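Local coordinates for protein AT5g51070/K3K7_27 (Arabidopsis thaliana, PDB 5GKM) that probably hydrolyses ATP as a chaperone of the Clp protease system, its N-terminal Clp repeat domain being the part described here, at residues T11-A14 with I15-I18; G56-I59 with D60-R63; E64-W67 with S68-E72; A105-E108 with Y109-M113; V125-F128 with T129-G133. All coordinates share one frame; numbering follows the deposited sequence.

In the fold
Five local contacts sample this all-helical N-terminal domain, each a turn or end of helix, and they follow in series along the chain. Contact 1 lies at the start of helix 12-27. Contacts 2 and 3 adjoin on helix 59-71, covering its beginning and its end, with centres about 13 Å apart. Contact 4 closes helix 97-112 and contact 5 closes helix 120-130. These last two touch: Tyr109 OH meets Thr129 OG1 at 2.8 Å, a probable hydrogen bond, and Ala105 packs on Val130. Contacts 3 and 4 are the most distant pair, about 31 Å between centres, on opposite sides of the domain. Side chains of all five contacts also pack on neighbouring helices of the domain.

Contact 1 of 5, residues T11-A14 with I15-I18; sequences TERA and IRAI
Glu12 and Arg16 run side by side on the first turn of helix 12-27, four residues apart and pointing the same way. Glu12 is extended, its CG anti to the backbone N (chi1 179°), whereas a bend at chi3 (-59°) folds the Arg16 guanidinium back along the helix surface beside the carboxylate. The two flat groups are strongly turned against each other, 74° between planes, and a single oxygen of the glutamate approaches a single nitrogen of the arginine in a salt bridge. At 2.5 Å, Glu12 OE2 to Arg16 NH2 is too short and poorly angled, and Glu12 has a second conformer, so the detail is doubtful. The same fold-back brings one face of the Arg16 guanidinium over the backbone, with Glu12 O 4.2 Å above its plane. Arg13, on the neighbouring flank, forms salt bridges with Glu45 and Glu121; Arg16 NH1 has a long, weak ion pair with Glu45 as well.

The aliphatic branches behave differently, lying against carbonyls of the preceding turn. Ile15 CG1 sits 3.3 Å from Thr11 O, and Ile18 CG1 lies 3.2 Å from Ala14 O. Ile15 also meets Phe7 and Phe10, while Ala14 faces Pro120 and Ile123 of helix 120-130.

Main-chain bonds begin with Ile15 N to Thr11 O at 2.9 Å. Ahead of them, Thr11 OG1 accepts from Ala14 N at 3.1 Å, occupying an amide that has no preceding turn to bond to. The whole is a threonine N-cap opening an amphipathic helix, here in the all-helical Clp N-terminal repeat domain.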
loop_
_atom_site.group_PDB
_atom_site.type_symbol
_atom_site.label_atom_id
_atom_site.label_comp_id
_atom_site.label_asym_id
_atom_site.label_seq_id
_atom_site.Cartn_x
_atom_site.Cartn_y
_atom_site.Cartn_z
ATOM N N THR A 11 11.069 0.497 -8.261
ATOM C CA THR A 11 11.611 1.805 -8.347
ATOM C C THR A 11 11.916 2.384 -6.970
ATOM O O THR A 11 11.439 1.949 -5.966
ATOM C CB THR A 11 10.712 2.800 -9.070
ATOM O OG1 THR A 11 9.572 3.114 -8.279
ATOM C CG2 THR A 11 10.290 2.245 -10.426
ATOM N N GLU A 12 12.761 3.402 -7.011
ATOM C CA GLU A 12 13.049 4.214 -5.736
ATOM C C GLU A 12 11.737 4.750 -4.915
ATOM O O GLU A 12 11.663 4.565 -3.773
ATOM C CB GLU A 12 13.960 5.412 -6.044
ATOM C CG GLU A 12 14.266 6.256 -4.838
ATOM C CD GLU A 12 14.879 7.619 -5.192
ATOM O OE1 GLU A 12 15.273 7.864 -6.348
ATOM O OE2 GLU A 12 14.855 8.510 -4.339
ATOM N N ARG A 13 10.759 5.193 -5.684
ATOM C CA ARG A 13 9.506 5.552 -5.119
ATOM C C ARG A 13 8.822 4.334 -4.527
ATOM O O ARG A 13 8.204 4.455 -3.529
ATOM C CB ARG A 13 8.530 6.177 -6.105
ATOM C CG ARG A 13 8.998 7.460 -6.741
ATOM C CD ARG A 13 7.927 8.108 -7.610
ATOM N NE ARG A 13 6.701 8.200 -6.873
ATOM C CZ ARG A 13 5.518 7.958 -7.377
ATOM N NH1 ARG A 13 5.394 7.658 -8.646
ATOM N NH2 ARG A 13 4.465 7.989 -6.581
ATOM N N ALA A 14 8.858 3.229 -5.234
ATOM C CA ALA A 14 8.152 2.078 -4.726
ATOM C C ALA A 14 8.763 1.579 -3.409
ATOM O O ALA A 14 8.084 1.173 -2.539
ATOM C CB ALA A 14 8.143 0.972 -5.752
ATOM N N ILE A 15 10.073 1.579 -3.395
ATOM C CA ILE A 15 10.802 1.136 -2.229
ATOM C C ILE A 15 10.509 2.064 -1.055
ATOM O O ILE A 15 10.345 1.612 0.009
ATOM C CB ILE A 15 12.321 1.078 -2.488
ATOM C CG1 ILE A 15 12.654 0.064 -3.562
ATOM C CG2 ILE A 15 13.098 0.825 -1.209
ATOM C CD1 ILE A 15 12.533 -1.301 -3.069
ATOM N N ARG A 16 10.427 3.352 -1.321
ATOM C CA ARG A 16 10.133 4.284 -0.275
ATOM C C ARG A 16 8.740 4.049 0.303
ATOM O O ARG A 16 8.551 4.059 1.467
ATOM C CB ARG A 16 10.317 5.708 -0.767
ATOM C CG ARG A 16 10.122 6.797 0.242
ATOM C CD ARG A 16 10.302 8.145 -0.448
ATOM N NE ARG A 16 11.605 8.282 -1.036
ATOM C CZ ARG A 16 11.796 8.568 -2.300
ATOM N NH1 ARG A 16 10.757 8.691 -3.125
ATOM N NH2 ARG A 16 13.015 8.698 -2.730
ATOM N N ALA A 17 7.782 3.796 -0.559
ATOM C CA ALA A 17 6.452 3.517 -0.087
ATOM C C ALA A 17 6.406 2.271 0.793
ATOM O O ALA A 17 5.679 2.186 1.719
ATOM C CB ALA A 17 5.485 3.338 -1.272
ATOM N N ILE A 18 7.174 1.294 0.379
ATOM C CA ILE A 18 7.262 0.066 1.167
ATOM C C ILE A 18 7.888 0.274 2.568
ATOM O O ILE A 18 7.371 -0.153 3.540
ATOM C CB ILE A 18 7.996 -1.034 0.389
ATOM C CG1 ILE A 18 7.162 -1.407 -0.809
ATOM C CG2 ILE A 18 8.259 -2.243 1.254
ATOM C CD1 ILE A 18 7.869 -2.301 -1.762
#

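Contact 2 of 5, residues G56-I59 with D60-R63; sequences GITI and DKAR
Ile59 and Arg63 supply the main side-chain contact of this helix start, an aliphatic branch set against a flat cation. Ile59 CG1 lies 3.4 Å above the guanidinium plane of Arg63, over its centre. That CG1, anti to the backbone N (chi1 -171°) and beside the carbonyl carbon, meets the arginine chain, which is extended from CG to NE and crosses the isoleucine at a slant. Apolar contact is lighter elsewhere: Ile57 CG2 stands 4.5 Å from Ala62 CB, and both residues also pack on Ile43 of helix 35-45.

Hydrogen bonding is carried by the backbone. Ala62 N donates to Thr58 O at 3.1 Å, and Arg63 N donates to Ile59 O at 2.8 Å. Thr58 occupies the N-cap position, yet its side chain makes no capping bond; it runs alongside Lys61 instead, OG1 of Thr58 3.7 Å from CG of Lys61.

Charge enters through Arg63 again. Its NH1 forms a weak, bent hydrogen bond of 3.2 Å to Asp60 OD1 as part of a salt bridge, while NE pairs with Glu24.

The arginine thus works at two levels: its polar rim meets acidic groups, while one face is covered by hydrocarbon. Such cover may shield that face from water. Glu24 is the firmer polar partner and the Asp60 bond is weak, although Asp60, near the helix start, would also be favoured by the helix dipole.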
loop_
_atom_site.group_PDB
_atom_site.type_symbol
_atom_site.label_atom_id
_atom_site.label_comp_id
_atom_site.label_asym_id
_atom_site.label_seq_id
_atom_site.Cartn_x
_atom_site.Cartn_y
_atom_site.Cartn_z
ATOM N N GLY A 56 -7.286 13.790 -3.601
ATOM C CA GLY A 56 -7.534 14.592 -2.435
ATOM C C GLY A 56 -7.382 13.893 -1.088
ATOM O O GLY A 56 -7.565 14.480 -0.075
ATOM N N ILE A 57 -7.054 12.615 -1.115
ATOM C CA ILE A 57 -6.742 11.907 0.092
ATOM C C ILE A 57 -5.390 12.324 0.603
ATOM O O ILE A 57 -4.494 12.397 -0.124
ATOM C CB ILE A 57 -6.761 10.393 -0.133
ATOM C CG1 ILE A 57 -8.184 9.918 -0.313
ATOM C CG2 ILE A 57 -6.181 9.631 1.049
ATOM C CD1 ILE A 57 -8.291 8.509 -0.814
ATOM N N THR A 58 -5.294 12.528 1.898
ATOM C CA THR A 58 -4.058 12.904 2.541
ATOM C C THR A 58 -3.753 11.950 3.658
ATOM O O THR A 58 -4.620 11.337 4.145
ATOM C CB THR A 58 -4.095 14.325 3.189
ATOM O OG1 THR A 58 -5.164 14.424 4.107
ATOM C CG2 THR A 58 -4.216 15.351 2.159
ATOM N N ILE A 59 -2.489 11.891 4.043
ATOM C CA ILE A 59 -2.027 10.930 5.010
ATOM C C ILE A 59 -2.677 11.054 6.397
ATOM O O ILE A 59 -3.003 10.073 6.983
ATOM C CB ILE A 59 -0.486 10.898 5.055
ATOM C CG1 ILE A 59 0.014 9.757 5.906
ATOM C CG2 ILE A 59 0.108 12.223 5.510
ATOM C CD1 ILE A 59 -0.280 8.393 5.371
ATOM N N ASP A 60 -2.889 12.263 6.869
ATOM C CA ASP A 60 -3.501 12.373 8.172
ATOM C C ASP A 60 -4.888 11.836 8.271
ATOM O O ASP A 60 -5.244 11.178 9.193
ATOM C CB ASP A 60 -3.391 13.807 8.688
ATOM C CG ASP A 60 -1.957 14.152 9.113
ATOM O OD1 ASP A 60 -1.267 13.340 9.795
ATOM O OD2 ASP A 60 -1.507 15.213 8.682
ATOM N N LYS A 61 -5.667 12.127 7.271
ATOM C CA LYS A 61 -6.990 11.575 7.217
ATOM C C LYS A 61 -6.973 10.071 7.096
ATOM O O LYS A 61 -7.691 9.418 7.738
ATOM C CB LYS A 61 -7.773 12.174 6.054
ATOM C CG LYS A 61 -8.116 13.632 6.218
ATOM C CD LYS A 61 -9.117 13.842 7.322
ATOM C CE LYS A 61 -9.684 15.260 7.261
ATOM N NZ LYS A 61 -8.698 16.183 7.881
ATOM N N ALA A 62 -6.091 9.574 6.252
ATOM C CA ALA A 62 -5.976 8.145 6.096
ATOM C C ALA A 62 -5.557 7.457 7.388
ATOM O O ALA A 62 -6.115 6.500 7.733
ATOM C CB ALA A 62 -5.044 7.792 4.945
ATOM N N ARG A 63 -4.629 8.027 8.103
ATOM C CA ARG A 63 -4.231 7.472 9.383
ATOM C C ARG A 63 -5.361 7.411 10.434
ATOM O O ARG A 63 -5.515 6.433 11.080
ATOM C CB ARG A 63 -3.083 8.283 9.967
ATOM C CG ARG A 63 -1.778 8.147 9.252
ATOM C CD ARG A 63 -0.760 9.077 9.911
ATOM N NE ARG A 63 0.560 8.934 9.350
ATOM C CZ ARG A 63 1.372 9.935 9.134
ATOM N NH1 ARG A 63 0.988 11.138 9.486
ATOM N NH2 ARG A 63 2.535 9.746 8.568
#

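Contact 3 of 5, residues E64-W67 with S68-E72; sequences EAVW and SIWDE
Trp67 and Asp71, one turn apart at the end of helix 59-71, meet closely, the acidic side chain lying over one indole face. Trp67 CG is anti to the backbone N (chi1 176°), beside the carbonyl carbon, which carries the indole towards the next turn and over Asp71. Asp71 CB sits 3.3 Å from the centroid of the six-membered ring of Trp67, almost on the ring normal, a CH-pi contact. The carboxylate continues over the same face with its plane only 2° from that of the ring, and Asp71 CG lies 3.4 Å from Trp67 CZ3. Glu72 approaches the indole at its edge: Trp67 NE1 donates a weak bond of 3.2 Å to Glu72 OE2, whose carboxylate stands steeply turned to the ring.

On another flank Trp70 crosses Val66, CE3 lying 4.0 Å from Val66 CG1, while Val66 O is met at the ring edge, in its plane. Trp70 NE1 reaches on to Asp76.

Asp71 N is held by Trp67 O at 2.7 Å, which helps set CB over the ring face. A water donates to both Val66 O, at 2.9 Å, and Asp71 OD1, and Lys30 forms a salt bridge with that carboxylate oxygen. Farther round, Ser68 OG bonds to Arg141.

A carboxylate over a pi face is expected to be unfavourable, but Lys30 and the water probably offset its charge, so Asp71 probably remains ionised while CB is placed over the ring centre.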
loop_
_atom_site.group_PDB
_atom_site.type_symbol
_atom_site.label_atom_id
_atom_site.label_comp_id
_atom_site.label_asym_id
_atom_site.label_seq_id
_atom_site.Cartn_x
_atom_site.Cartn_y
_atom_site.Cartn_z
ATOM N N GLU A 64 -6.188 8.431 10.495
ATOM C CA GLU A 64 -7.342 8.404 11.377
ATOM C C GLU A 64 -8.294 7.293 11.068
ATOM O O GLU A 64 -8.820 6.669 11.940
ATOM C CB GLU A 64 -8.112 9.703 11.279
ATOM C CG GLU A 64 -7.368 10.864 11.835
ATOM C CD GLU A 64 -7.975 12.215 11.527
ATOM O OE1 GLU A 64 -9.120 12.259 11.092
ATOM O OE2 GLU A 64 -7.271 13.209 11.752
ATOM N N ALA A 65 -8.505 7.078 9.788
ATOM C CA ALA A 65 -9.389 6.064 9.384
ATOM C C ALA A 65 -8.876 4.728 9.803
ATOM O O ALA A 65 -9.612 3.921 10.254
ATOM C CB ALA A 65 -9.575 6.106 7.877
ATOM N N VAL A 66 -7.590 4.498 9.584
ATOM C CA VAL A 66 -7.050 3.198 9.870
ATOM C C VAL A 66 -7.106 2.843 11.368
ATOM O O VAL A 66 -7.411 1.743 11.749
ATOM C CB VAL A 66 -5.623 3.068 9.309
ATOM C CG1 VAL A 66 -4.942 1.816 9.831
ATOM C CG2 VAL A 66 -5.693 2.959 7.792
ATOM N N TRP A 67 -6.739 3.808 12.150
ATOM C CA TRP A 67 -6.766 3.616 13.556
ATOM C C TRP A 67 -8.176 3.300 14.004
ATOM O O TRP A 67 -8.422 2.308 14.699
ATOM C CB TRP A 67 -6.242 4.862 14.272
ATOM C CG TRP A 67 -6.369 4.711 15.768
ATOM C CD1 TRP A 67 -7.282 5.302 16.593
ATOM C CD2 TRP A 67 -5.562 3.877 16.648
ATOM N NE1 TRP A 67 -7.110 4.920 17.870
ATOM C CE2 TRP A 67 -6.104 4.067 17.982
ATOM C CE3 TRP A 67 -4.476 3.059 16.484
ATOM C CZ2 TRP A 67 -5.576 3.416 19.080
ATOM C CZ3 TRP A 67 -3.964 2.402 17.599
ATOM C CH2 TRP A 67 -4.514 2.583 18.869
ATOM N N SER A 68 -9.115 4.077 13.487
ATOM C CA SER A 68 -10.467 3.880 13.890
ATOM C C SER A 68 -10.998 2.499 13.529
ATOM O O SER A 68 -11.606 1.817 14.331
ATOM C CB SER A 68 -11.315 4.969 13.278
ATOM O OG SER A 68 -12.629 4.737 13.640
ATOM N N ILE A 69 -10.746 2.086 12.316
ATOM C CA ILE A 69 -11.297 0.822 11.853
ATOM C C ILE A 69 -10.809 -0.408 12.590
ATOM O O ILE A 69 -11.581 -1.241 12.947
ATOM C CB ILE A 69 -11.098 0.668 10.311
ATOM C CG1 ILE A 69 -11.857 1.755 9.604
ATOM C CG2 ILE A 69 -11.618 -0.650 9.794
ATOM C CD1 ILE A 69 -11.420 1.946 8.196
ATOM N N TRP A 70 -9.509 -0.471 12.794
ATOM C CA TRP A 70 -8.853 -1.599 13.406
ATOM C C TRP A 70 -8.613 -1.498 14.894
ATOM O O TRP A 70 -8.398 -2.520 15.511
ATOM C CB TRP A 70 -7.523 -1.903 12.703
ATOM C CG TRP A 70 -7.762 -2.631 11.411
ATOM C CD1 TRP A 70 -7.908 -3.994 11.245
ATOM C CD2 TRP A 70 -8.011 -2.073 10.095
ATOM N NE1 TRP A 70 -8.181 -4.316 9.961
ATOM C CE2 TRP A 70 -8.274 -3.215 9.218
ATOM C CE3 TRP A 70 -7.998 -0.827 9.560
ATOM C CZ2 TRP A 70 -8.555 -3.053 7.885
ATOM C CZ3 TRP A 70 -8.284 -0.687 8.227
ATOM C CH2 TRP A 70 -8.579 -1.779 7.409
ATOM N N ASP A 71 -8.559 -0.283 15.446
ATOM C CA ASP A 71 -8.166 -0.154 16.854
ATOM C C ASP A 71 -9.136 0.403 17.888
ATOM O O ASP A 71 -8.897 0.267 19.067
ATOM C CB ASP A 71 -6.828 0.551 16.970
ATOM C CG ASP A 71 -5.659 -0.371 16.708
ATOM O OD1 ASP A 71 -5.277 -0.525 15.554
ATOM O OD2 ASP A 71 -5.168 -0.959 17.656
ATOM N N GLU A 72 -10.224 1.015 17.445
ATOM C CA GLU A 72 -11.140 1.638 18.390
ATOM C C GLU A 72 -12.286 0.729 18.881
ATOM O O GLU A 72 -12.897 1.037 19.843
ATOM C CB GLU A 72 -11.663 2.940 17.806
ATOM C CG GLU A 72 -10.562 4.012 17.772
ATOM C CD GLU A 72 -10.311 4.696 19.140
ATOM O OE1 GLU A 72 -10.584 4.110 20.146
ATOM O OE2 GLU A 72 -9.883 5.820 19.173
HETATM O O HOH W 1 -5.161 0.592 13.168
#

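Contact 4 of 5, residues A105-E108 with Y109-M113; sequences AAVE and YSRTM
The last turns of helix 97-112 are built round two side-chain pairs four residues apart, Val107 with Arg111 and Ala105 with Tyr109, on separate flanks. In the first, Val107 and Arg111 lie alongside each other and point the same way. Val107 CG1 sits 3.3 Å above the guanidinium plane of Arg111, over its centre, and is the branch that does the touching. The arginine reaches it because it is extended from CG to NE, and on the way Arg111 CG passes 3.3 Å from Val107 O. Val107 also leans on Phe10.

On the second flank, Tyr109 CG is anti to the carbonyl carbon, beside the backbone N (chi1 -75°), which lays the ring along the previous turn. Tyr109 CD2 comes within 3.2 Å of Ala105 O, the carbonyl approaching obliquely, and CE2 lies 4.1 Å from Ala105 CB. Beyond, the ring packs on Val125, and its hydroxyl is tied to Thr129 of helix 120-130. Ser110 takes the buried side between these flanks: its CB rests 3.4 Å from Ala106 O, while OG bonds to Tyr117 O in the following loop.

Regular main-chain bonds hold all this in step. Tyr109 N donates to Ala105 O at 3.0 Å, the next three amides repeat the pattern, and Met113 N to Tyr109 O completes the final turn. With an aliphatic-guanidinium pair on its exposed flank and alanine, serine and tyrosine facing helix 120-130, the segment shows the i, i+4 spacing typical of an amphipathic helix in an all-helical domain.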
loop_
_atom_site.group_PDB
_atom_site.type_symbol
_atom_site.label_atom_id
_atom_site.label_comp_id
_atom_site.label_asym_id
_atom_site.label_seq_id
_atom_site.Cartn_x
_atom_site.Cartn_y
_atom_site.Cartn_z
ATOM N N ALA A 105 1.396 -9.376 -7.184
ATOM C CA ALA A 105 0.504 -8.871 -8.225
ATOM C C ALA A 105 1.104 -7.670 -8.948
ATOM O O ALA A 105 0.933 -7.508 -10.087
ATOM C CB ALA A 105 -0.854 -8.497 -7.671
ATOM N N ALA A 106 1.765 -6.810 -8.195
ATOM C CA ALA A 106 2.358 -5.643 -8.777
ATOM C C ALA A 106 3.392 -6.038 -9.803
ATOM O O ALA A 106 3.488 -5.469 -10.840
ATOM C CB ALA A 106 3.025 -4.800 -7.700
ATOM N N VAL A 107 4.152 -7.033 -9.452
ATOM C CA VAL A 107 5.180 -7.542 -10.367
ATOM C C VAL A 107 4.543 -8.113 -11.638
ATOM O O VAL A 107 5.001 -7.904 -12.711
ATOM C CB VAL A 107 6.019 -8.660 -9.720
ATOM C CG1 VAL A 107 7.005 -9.229 -10.730
ATOM C CG2 VAL A 107 6.812 -8.107 -8.568
ATOM N N GLU A 108 3.487 -8.863 -11.427
ATOM C CA GLU A 108 2.789 -9.443 -12.576
ATOM C C GLU A 108 2.180 -8.432 -13.541
ATOM O O GLU A 108 2.304 -8.545 -14.708
ATOM C CB GLU A 108 1.747 -10.453 -12.103
ATOM C CG GLU A 108 2.404 -11.698 -11.497
ATOM C CD GLU A 108 1.469 -12.582 -10.728
ATOM O OE1 GLU A 108 0.283 -12.450 -10.877
ATOM O OE2 GLU A 108 1.916 -13.449 -9.986
ATOM N N TYR A 109 1.519 -7.456 -12.983
ATOM C CA TYR A 109 0.922 -6.424 -13.768
ATOM C C TYR A 109 2.008 -5.689 -14.543
ATOM O O TYR A 109 1.843 -5.357 -15.673
ATOM C CB TYR A 109 0.177 -5.436 -12.870
ATOM C CG TYR A 109 -1.140 -5.912 -12.321
ATOM C CD1 TYR A 109 -2.051 -6.559 -13.118
ATOM C CD2 TYR A 109 -1.495 -5.686 -11.037
ATOM C CE1 TYR A 109 -3.251 -6.981 -12.622
ATOM C CE2 TYR A 109 -2.699 -6.121 -10.528
ATOM C CZ TYR A 109 -3.595 -6.748 -11.322
ATOM O OH TYR A 109 -4.782 -7.159 -10.835
ATOM N N SER A 110 3.125 -5.428 -13.883
ATOM C CA SER A 110 4.173 -4.725 -14.543
ATOM C C SER A 110 4.705 -5.512 -15.731
ATOM O O SER A 110 4.997 -4.973 -16.747
ATOM C CB SER A 110 5.320 -4.451 -13.543
ATOM O OG SER A 110 6.417 -4.040 -14.234
ATOM N N ARG A 111 4.857 -6.785 -15.535
ATOM C CA ARG A 111 5.314 -7.642 -16.619
ATOM C C ARG A 111 4.311 -7.701 -17.774
ATOM O O ARG A 111 4.682 -7.668 -18.890
ATOM C CB ARG A 111 5.561 -9.049 -16.128
ATOM C CG ARG A 111 6.747 -9.142 -15.230
ATOM C CD ARG A 111 6.818 -10.504 -14.630
ATOM N NE ARG A 111 7.978 -10.662 -13.783
ATOM C CZ ARG A 111 8.061 -11.579 -12.877
ATOM N NH1 ARG A 111 7.083 -12.413 -12.710
ATOM N NH2 ARG A 111 9.132 -11.663 -12.150
ATOM N N THR A 112 3.042 -7.781 -17.438
ATOM C CA THR A 112 2.008 -7.832 -18.450
ATOM C C THR A 112 2.003 -6.574 -19.301
ATOM O O THR A 112 1.736 -6.604 -20.466
ATOM C CB THR A 112 0.632 -8.070 -17.803
ATOM O OG1 THR A 112 0.639 -9.347 -17.216
ATOM C CG2 THR A 112 -0.529 -7.999 -18.825
ATOM N N MET A 113 2.290 -5.467 -18.677
ATOM C CA MET A 113 2.339 -4.195 -19.345
ATOM C C MET A 113 3.715 -3.973 -20.062
ATOM O O MET A 113 3.962 -2.944 -20.581
ATOM C CB MET A 113 2.066 -3.068 -18.347
ATOM C CG MET A 113 0.619 -2.926 -17.898
ATOM S SD MET A 113 0.463 -1.914 -16.379
ATOM C CE MET A 113 -0.837 -2.777 -15.576
#

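Contact 5 of 5, residues V125-F128 with T129-G133; sequences VGLF and TVDDG
Helix 120-130 comes apart over this segment, with Gly126 O receiving two amides, Val130 N at 2.9 Å nearly in line with the carbonyl and Thr129 N from well above its plane. Thr129 turns its hydroxyl back on the helix: chi1 of 58° places OG1 between the backbone N and carbonyl carbon, where it donates to Val125 O at 2.8 Å. Thr129 OG1 also meets helix 97-112. Val130 CG2 lies 3.3 Å from Gly126 O, and the valine otherwise packs on Arg101 and Val102 of helix 97-112.

Asp131 dominates the exit. Its CB rests 3.5 Å from Leu127 O, while Leu127 crosses it at an angle, CD1 being 4.1 Å from Asp131 OD2. A water stands where the next turn of helix would have bonded: it donates to Leu127 O at 2.8 Å, accepts from Asp131 N and donates to Asp131 OD1. That carboxylate oxygen also takes Gly133 N at 2.9 Å, from above the carboxylate plane, which makes an Asx turn. Asp131 OD2 is engaged by Thr35 OG1 and Ala135 N. On the buried side Phe128 packs on Leu149 of helix 146-158.

Two donors at OD1 and two partners at OD2 fix the rotation of the Asp131 carboxylate and probably favour its charged form, beside the beginning of helix 134-142. The water bridges Leu127 O and Asp131 N in place of a direct helical bond, and the carboxylate holds the turn that follows.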
loop_
_atom_site.group_PDB
_atom_site.type_symbol
_atom_site.label_atom_id
_atom_site.label_comp_id
_atom_site.label_asym_id
_atom_site.label_seq_id
_atom_site.Cartn_x
_atom_site.Cartn_y
_atom_site.Cartn_z
ATOM N N VAL A 125 -2.342 -0.832 -8.059
ATOM C CA VAL A 125 -3.258 -1.644 -8.836
ATOM C C VAL A 125 -3.396 -2.991 -8.155
ATOM O O VAL A 125 -4.438 -3.497 -8.065
ATOM C CB VAL A 125 -2.820 -1.837 -10.302
ATOM C CG1 VAL A 125 -3.809 -2.733 -11.043
ATOM C CG2 VAL A 125 -2.783 -0.479 -10.967
ATOM N N GLY A 126 -2.295 -3.505 -7.661
ATOM C CA GLY A 126 -2.342 -4.751 -6.933
ATOM C C GLY A 126 -3.170 -4.646 -5.680
ATOM O O GLY A 126 -3.941 -5.477 -5.397
ATOM N N LEU A 127 -2.971 -3.560 -4.960
ATOM C CA LEU A 127 -3.604 -3.398 -3.709
ATOM C C LEU A 127 -5.098 -3.375 -3.876
ATOM O O LEU A 127 -5.825 -3.881 -3.068
ATOM C CB LEU A 127 -3.102 -2.121 -3.056
ATOM C CG LEU A 127 -3.637 -1.665 -1.712
ATOM C CD1 LEU A 127 -3.359 -2.750 -0.696
ATOM C CD2 LEU A 127 -2.999 -0.363 -1.263
ATOM N N PHE A 128 -5.525 -2.768 -4.957
ATOM C CA PHE A 128 -6.928 -2.527 -5.170
ATOM C C PHE A 128 -7.594 -3.643 -5.959
ATOM O O PHE A 128 -8.703 -3.481 -6.347
ATOM C CB PHE A 128 -7.154 -1.186 -5.892
ATOM C CG PHE A 128 -6.625 0.006 -5.137
ATOM C CD1 PHE A 128 -6.590 -0.024 -3.774
ATOM C CD2 PHE A 128 -6.173 1.149 -5.780
ATOM C CE1 PHE A 128 -6.101 1.020 -3.062
ATOM C CE2 PHE A 128 -5.669 2.221 -5.060
ATOM C CZ PHE A 128 -5.622 2.128 -3.710
ATOM N N THR A 129 -6.847 -4.690 -6.276
ATOM C CA THR A 129 -7.406 -5.848 -6.949
ATOM C C THR A 129 -7.230 -7.183 -6.270
ATOM O O THR A 129 -7.993 -8.053 -6.524
ATOM C CB THR A 129 -6.930 -5.976 -8.385
ATOM O OG1 THR A 129 -5.524 -6.053 -8.423
ATOM C CG2 THR A 129 -7.371 -4.804 -9.229
ATOM N N VAL A 130 -6.206 -7.360 -5.471
ATOM C CA VAL A 130 -5.943 -8.664 -4.873
ATOM C C VAL A 130 -5.825 -8.752 -3.355
ATOM O O VAL A 130 -5.377 -9.755 -2.854
ATOM C CB VAL A 130 -4.708 -9.353 -5.493
ATOM C CG1 VAL A 130 -4.852 -9.424 -6.985
ATOM C CG2 VAL A 130 -3.429 -8.677 -5.074
ATOM N N ASP A 131 -6.209 -7.700 -2.647
ATOM C CA ASP A 131 -6.066 -7.719 -1.199
ATOM C C ASP A 131 -7.245 -8.366 -0.439
ATOM O O ASP A 131 -8.091 -8.916 -1.049
ATOM C CB ASP A 131 -5.627 -6.366 -0.596
ATOM C CG ASP A 131 -6.775 -5.567 0.007
ATOM O OD1 ASP A 131 -7.849 -5.731 -0.520
ATOM O OD2 ASP A 131 -6.582 -4.780 0.925
ATOM N N ASP A 132 -7.207 -8.286 0.882
ATOM C CA ASP A 132 -8.153 -9.002 1.782
ATOM C C ASP A 132 -9.394 -8.207 2.116
ATOM O O ASP A 132 -10.196 -8.628 2.904
ATOM C CB ASP A 132 -7.501 -9.521 3.073
ATOM C CG ASP A 132 -6.999 -8.426 3.974
ATOM O OD1 ASP A 132 -7.135 -7.291 3.601
ATOM O OD2 ASP A 132 -6.470 -8.734 5.052
ATOM N N GLY A 133 -9.560 -7.091 1.446
ATOM C CA GLY A 133 -10.613 -6.162 1.685
ATOM C C GLY A 133 -10.246 -5.009 2.589
ATOM O O GLY A 133 -10.982 -4.100 2.734
HETATM O O HOH W 2 -8.099 -5.538 -3.341
#